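Long-range contact in tRNA (cytosine(72)-C(5))-methyltransferase (Pyrococcus horikoshii, PDB 5ZVE), which transfers a methyl group from S-adenosyl-L-methionine to the C5 position of cytosine 72 in several tRNAs: residues P185-E197 / K211-G223. Numbering follows the deposited sequence.
Sequences PSMVTARVLEPKE and KTTHIAQLLENKG. With SAH (S-adenosyl-L-homocysteine), chain C.
A190 is the bump on helix 185-193 that fits the hollow among K211, H214, I215 and L218 on helix 211-218, a knob-into-hole contact between axes that approach to 9.3 Å and cross at -48°. Its CB lies 3.3 Å from H214 ND1 and 3.8 Å from I215 CD1, so the methyl is gripped between an imidazole and an isoleucine tip. M187 O approaches the edge of the H214 ring near its plane, and a water joins H214 ND1 to S186 O, while NE2 bonds to E69, which also pairs with R191. Over one face of the R191 guanidinium, offset toward its rim, sits CD2 of L218. Beyond the helix, the P195 ring fills the hollow formed by I215, L218 and L219: CB lies 3.7 Å from I215 CG2, CG meets L218 CD1, and L219 CD2 pushes against P195 CB and the P195-K196 backbone. L193 and I215 cross at about a right angle, L193 CD2 meeting I215 CD1 at 3.6 Å.

Helix 210-218 follows strand 201-203 and the cofactor-binding loop in the Rossmann-like methyltransferase domain, and K211 N donates to the carboxylate O of SAH. The K211 side chain runs on past T189 and turns at chi4 (69°), which brings NZ to S186 OG at 3.0 Å while it also salt-bridges D273, another cofactor-binding residue. A methionine here would probably leave D273 without its charged mate and S186 OG without this donor.

A Schellman motif with E220 as C-prime residue ends the helix, and a type I' turn from L219 to K222 reverses the chain beside E197. There K222 NZ reaches E197 OE2 (3.1 Å) from above the carboxylate plane, and a second water links E197 OE1 to L219 O.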
# COMPACT_ATOMS: atom_id res chain seq x y z
N PRO A 185 -1.58 -0.62 -8.58
CA PRO A 185 -1.00 -1.96 -8.74
C PRO A 185 -1.71 -3.05 -7.93
O PRO A 185 -1.90 -4.16 -8.44
CB PRO A 185 0.45 -1.78 -8.24
CG PRO A 185 0.51 -0.44 -7.62
CD PRO A 185 -0.56 0.38 -8.22
N SER A 186 -2.14 -2.74 -6.70
CA SER A 186 -2.85 -3.72 -5.89
C SER A 186 -4.17 -4.15 -6.52
O SER A 186 -4.56 -5.31 -6.44
CB SER A 186 -3.09 -3.18 -4.48
OG SER A 186 -1.90 -3.16 -3.73
N MET A 187 -4.86 -3.20 -7.16
CA MET A 187 -6.11 -3.50 -7.84
C MET A 187 -5.90 -4.36 -9.09
O MET A 187 -6.66 -5.28 -9.35
CB MET A 187 -6.81 -2.20 -8.23
CG MET A 187 -7.45 -1.48 -7.06
SD MET A 187 -8.56 -0.19 -7.65
CE MET A 187 -7.41 1.16 -7.90
N VAL A 188 -4.85 -4.05 -9.85
CA VAL A 188 -4.48 -4.86 -11.00
C VAL A 188 -4.22 -6.31 -10.58
O VAL A 188 -4.60 -7.25 -11.29
CB VAL A 188 -3.22 -4.29 -11.70
CG1 VAL A 188 -2.80 -5.18 -12.85
CG2 VAL A 188 -3.48 -2.88 -12.21
N THR A 189 -3.61 -6.48 -9.42
CA THR A 189 -3.29 -7.81 -8.89
C THR A 189 -4.52 -8.73 -8.83
O THR A 189 -4.50 -9.84 -9.36
CB THR A 189 -2.66 -7.72 -7.49
OG1 THR A 189 -1.41 -7.01 -7.56
CG2 THR A 189 -2.41 -9.11 -6.92
N ALA A 190 -5.59 -8.25 -8.20
CA ALA A 190 -6.81 -9.05 -8.06
C ALA A 190 -7.45 -9.34 -9.42
O ALA A 190 -7.98 -10.42 -9.65
CB ALA A 190 -7.80 -8.36 -7.15
N ARG A 191 -7.40 -8.36 -10.31
CA ARG A 191 -7.90 -8.54 -11.67
C ARG A 191 -7.13 -9.63 -12.42
O ARG A 191 -7.72 -10.51 -13.04
CB ARG A 191 -7.82 -7.22 -12.44
CG ARG A 191 -8.97 -6.28 -12.16
CD ARG A 191 -10.16 -6.62 -13.04
NE ARG A 191 -11.25 -5.66 -12.88
CZ ARG A 191 -12.37 -5.68 -13.59
NH1 ARG A 191 -12.55 -6.62 -14.51
NH2 ARG A 191 -13.31 -4.77 -13.38
N VAL A 192 -5.81 -9.55 -12.34
CA VAL A 192 -4.92 -10.48 -13.03
C VAL A 192 -5.11 -11.92 -12.53
O VAL A 192 -4.81 -12.88 -13.23
CB VAL A 192 -3.45 -10.01 -12.88
CG1 VAL A 192 -2.45 -11.09 -13.27
CG2 VAL A 192 -3.23 -8.72 -13.68
N LEU A 193 -5.66 -12.06 -11.33
CA LEU A 193 -5.98 -13.37 -10.78
C LEU A 193 -7.17 -14.00 -11.50
O LEU A 193 -7.27 -15.23 -11.59
CB LEU A 193 -6.27 -13.28 -9.28
CG LEU A 193 -6.51 -14.63 -8.59
CD1 LEU A 193 -5.29 -15.52 -8.72
CD2 LEU A 193 -6.88 -14.44 -7.13
N GLU A 194 -8.05 -13.15 -12.03
CA GLU A 194 -9.26 -13.58 -12.72
C GLU A 194 -10.06 -14.62 -11.92
O GLU A 194 -10.27 -15.73 -12.40
CB GLU A 194 -8.93 -14.15 -14.10
CG GLU A 194 -8.19 -13.21 -15.03
CD GLU A 194 -7.97 -13.81 -16.41
OE1 GLU A 194 -8.66 -14.79 -16.75
OE2 GLU A 194 -7.10 -13.32 -17.15
N PRO A 195 -10.51 -14.25 -10.71
CA PRO A 195 -11.24 -15.24 -9.91
C PRO A 195 -12.58 -15.60 -10.53
O PRO A 195 -13.27 -14.73 -11.05
CB PRO A 195 -11.42 -14.53 -8.57
CG PRO A 195 -11.46 -13.08 -8.93
CD PRO A 195 -10.49 -12.92 -10.07
N LYS A 196 -12.96 -16.87 -10.45
CA LYS A 196 -14.25 -17.33 -10.94
C LYS A 196 -15.06 -17.88 -9.77
O LYS A 196 -14.49 -18.42 -8.82
CB LYS A 196 -14.07 -18.40 -12.02
CG LYS A 196 -13.22 -17.96 -13.20
CD LYS A 196 -13.89 -16.84 -13.98
CE LYS A 196 -12.87 -16.11 -14.84
NZ LYS A 196 -11.88 -17.03 -15.45
N GLU A 197 -16.37 -17.72 -9.84
CA GLU A 197 -17.28 -18.18 -8.79
C GLU A 197 -17.09 -19.67 -8.45
O GLU A 197 -17.35 -20.11 -7.33
CB GLU A 197 -18.73 -17.90 -9.20
CG GLU A 197 -19.80 -18.63 -8.39
CD GLU A 197 -21.20 -18.34 -8.89
OE1 GLU A 197 -21.34 -17.78 -10.00
OE2 GLU A 197 -22.17 -18.66 -8.16
N LYS A 211 -7.10 -6.86 -1.02
CA LYS A 211 -7.22 -7.68 -2.21
C LYS A 211 -8.29 -8.75 -2.03
O LYS A 211 -8.91 -9.18 -3.00
CB LYS A 211 -5.88 -8.31 -2.58
CG LYS A 211 -4.82 -7.30 -3.00
CD LYS A 211 -3.45 -7.93 -3.16
CE LYS A 211 -2.43 -6.90 -3.59
NZ LYS A 211 -2.15 -5.92 -2.50
N THR A 212 -8.51 -9.18 -0.80
CA THR A 212 -9.54 -10.19 -0.56
C THR A 212 -10.93 -9.66 -0.90
O THR A 212 -11.71 -10.33 -1.59
CB THR A 212 -9.54 -10.66 0.90
OG1 THR A 212 -8.24 -11.16 1.24
CG2 THR A 212 -10.57 -11.76 1.10
N THR A 213 -11.24 -8.46 -0.44
CA THR A 213 -12.56 -7.88 -0.66
C THR A 213 -12.76 -7.49 -2.12
O THR A 213 -13.88 -7.48 -2.62
CB THR A 213 -12.80 -6.66 0.26
OG1 THR A 213 -11.71 -5.73 0.14
CG2 THR A 213 -12.91 -7.11 1.71
N HIS A 214 -11.67 -7.17 -2.81
CA HIS A 214 -11.72 -6.90 -4.24
C HIS A 214 -12.14 -8.16 -5.00
O HIS A 214 -12.97 -8.11 -5.91
CB HIS A 214 -10.37 -6.37 -4.74
CG HIS A 214 -10.40 -5.86 -6.14
ND1 HIS A 214 -9.27 -5.41 -6.79
CD2 HIS A 214 -11.42 -5.71 -7.02
CE1 HIS A 214 -9.59 -5.01 -8.01
NE2 HIS A 214 -10.89 -5.19 -8.17
N ILE A 215 -11.55 -9.30 -4.63
CA ILE A 215 -11.94 -10.59 -5.20
C ILE A 215 -13.43 -10.85 -4.96
O ILE A 215 -14.14 -11.33 -5.84
CB ILE A 215 -11.12 -11.75 -4.60
CG1 ILE A 215 -9.63 -11.54 -4.84
CG2 ILE A 215 -11.56 -13.08 -5.20
CD1 ILE A 215 -9.20 -11.80 -6.26
N ALA A 216 -13.88 -10.51 -3.76
CA ALA A 216 -15.27 -10.72 -3.37
C ALA A 216 -16.24 -9.95 -4.26
O ALA A 216 -17.29 -10.47 -4.62
CB ALA A 216 -15.46 -10.33 -1.91
N GLN A 217 -15.90 -8.72 -4.63
CA GLN A 217 -16.78 -7.93 -5.48
C GLN A 217 -16.68 -8.38 -6.94
O GLN A 217 -17.66 -8.29 -7.69
CB GLN A 217 -16.50 -6.43 -5.35
CG GLN A 217 -15.27 -5.91 -6.07
CD GLN A 217 -15.04 -4.43 -5.81
OE1 GLN A 217 -14.99 -3.98 -4.66
NE2 GLN A 217 -14.93 -3.65 -6.89
N LEU A 218 -15.51 -8.86 -7.35
CA LEU A 218 -15.37 -9.44 -8.69
C LEU A 218 -16.20 -10.72 -8.81
O LEU A 218 -16.69 -11.05 -9.89
CB LEU A 218 -13.90 -9.75 -9.01
CG LEU A 218 -12.94 -8.57 -9.14
CD1 LEU A 218 -11.50 -9.07 -9.12
CD2 LEU A 218 -13.23 -7.76 -10.41
N LEU A 219 -16.34 -11.43 -7.69
CA LEU A 219 -17.17 -12.63 -7.64
C LEU A 219 -18.64 -12.27 -7.45
O LEU A 219 -19.52 -13.13 -7.54
CB LEU A 219 -16.71 -13.56 -6.52
CG LEU A 219 -15.35 -14.24 -6.68
CD1 LEU A 219 -15.18 -15.33 -5.63
CD2 LEU A 219 -15.20 -14.81 -8.07
N GLU A 220 -18.89 -10.99 -7.17
CA GLU A 220 -20.22 -10.47 -6.88
C GLU A 220 -20.81 -11.21 -5.69
O GLU A 220 -21.98 -11.59 -5.69
CB GLU A 220 -21.12 -10.58 -8.12
CG GLU A 220 -20.66 -9.70 -9.27
CD GLU A 220 -21.47 -9.89 -10.53
OE1 GLU A 220 -22.05 -10.99 -10.70
OE2 GLU A 220 -21.52 -8.96 -11.36
N ASN A 221 -19.97 -11.39 -4.67
CA ASN A 221 -20.34 -12.05 -3.42
C ASN A 221 -20.79 -13.50 -3.59
O ASN A 221 -21.42 -14.06 -2.70
CB ASN A 221 -21.43 -11.24 -2.70
CG ASN A 221 -20.88 -10.47 -1.52
OD1 ASN A 221 -19.82 -10.80 -0.99
ND2 ASN A 221 -21.59 -9.43 -1.10
N LYS A 222 -20.46 -14.10 -4.73
CA LYS A 222 -20.73 -15.53 -4.93
C LYS A 222 -19.48 -16.36 -4.59
O LYS A 222 -18.39 -15.82 -4.46
CB LYS A 222 -21.17 -15.80 -6.37
CG LYS A 222 -22.20 -14.81 -6.90
CD LYS A 222 -23.55 -14.98 -6.22
CE LYS A 222 -24.23 -16.26 -6.66
NZ LYS A 222 -24.27 -16.37 -8.15
N GLY A 223 -19.65 -17.67 -4.50
CA GLY A 223 -18.54 -18.56 -4.19
C GLY A 223 -18.05 -18.42 -2.76
O GLY A 223 -18.79 -18.03 -1.86
N SAH C . -2.90 -8.65 1.08
CA SAH C . -3.25 -7.67 2.11
CB SAH C . -2.00 -7.11 2.78
CG SAH C . -0.86 -8.10 3.04
SD SAH C . 0.35 -7.41 4.19
C SAH C . -4.15 -6.55 1.59
O SAH C . -4.32 -6.37 0.39
OXT SAH C . -4.74 -5.80 2.37
C5' SAH C . 1.10 -9.02 4.57
C4' SAH C . 0.36 -9.81 5.65
O4' SAH C . 1.01 -11.06 5.85
C3' SAH C . 0.32 -9.14 7.01
O3' SAH C . -1.02 -8.85 7.34
C2' SAH C . 0.84 -10.17 7.99
O2' SAH C . -0.03 -10.29 9.09
C1' SAH C . 0.82 -11.45 7.19
N9 SAH C . 1.83 -12.45 7.61
C8 SAH C . 3.14 -12.25 7.95
N7 SAH C . 3.69 -13.45 8.26
C5 SAH C . 2.75 -14.41 8.13
C6 SAH C . 2.76 -15.79 8.32
N6 SAH C . 3.87 -16.41 8.71
N1 SAH C . 1.61 -16.51 8.09
C2 SAH C . 0.46 -15.87 7.69
N3 SAH C . 0.45 -14.51 7.50
C4 SAH C . 1.57 -13.79 7.72
O HOH W 1 -6.99 -5.65 -5.04
O HOH W 2 -20.07 -14.86 -9.80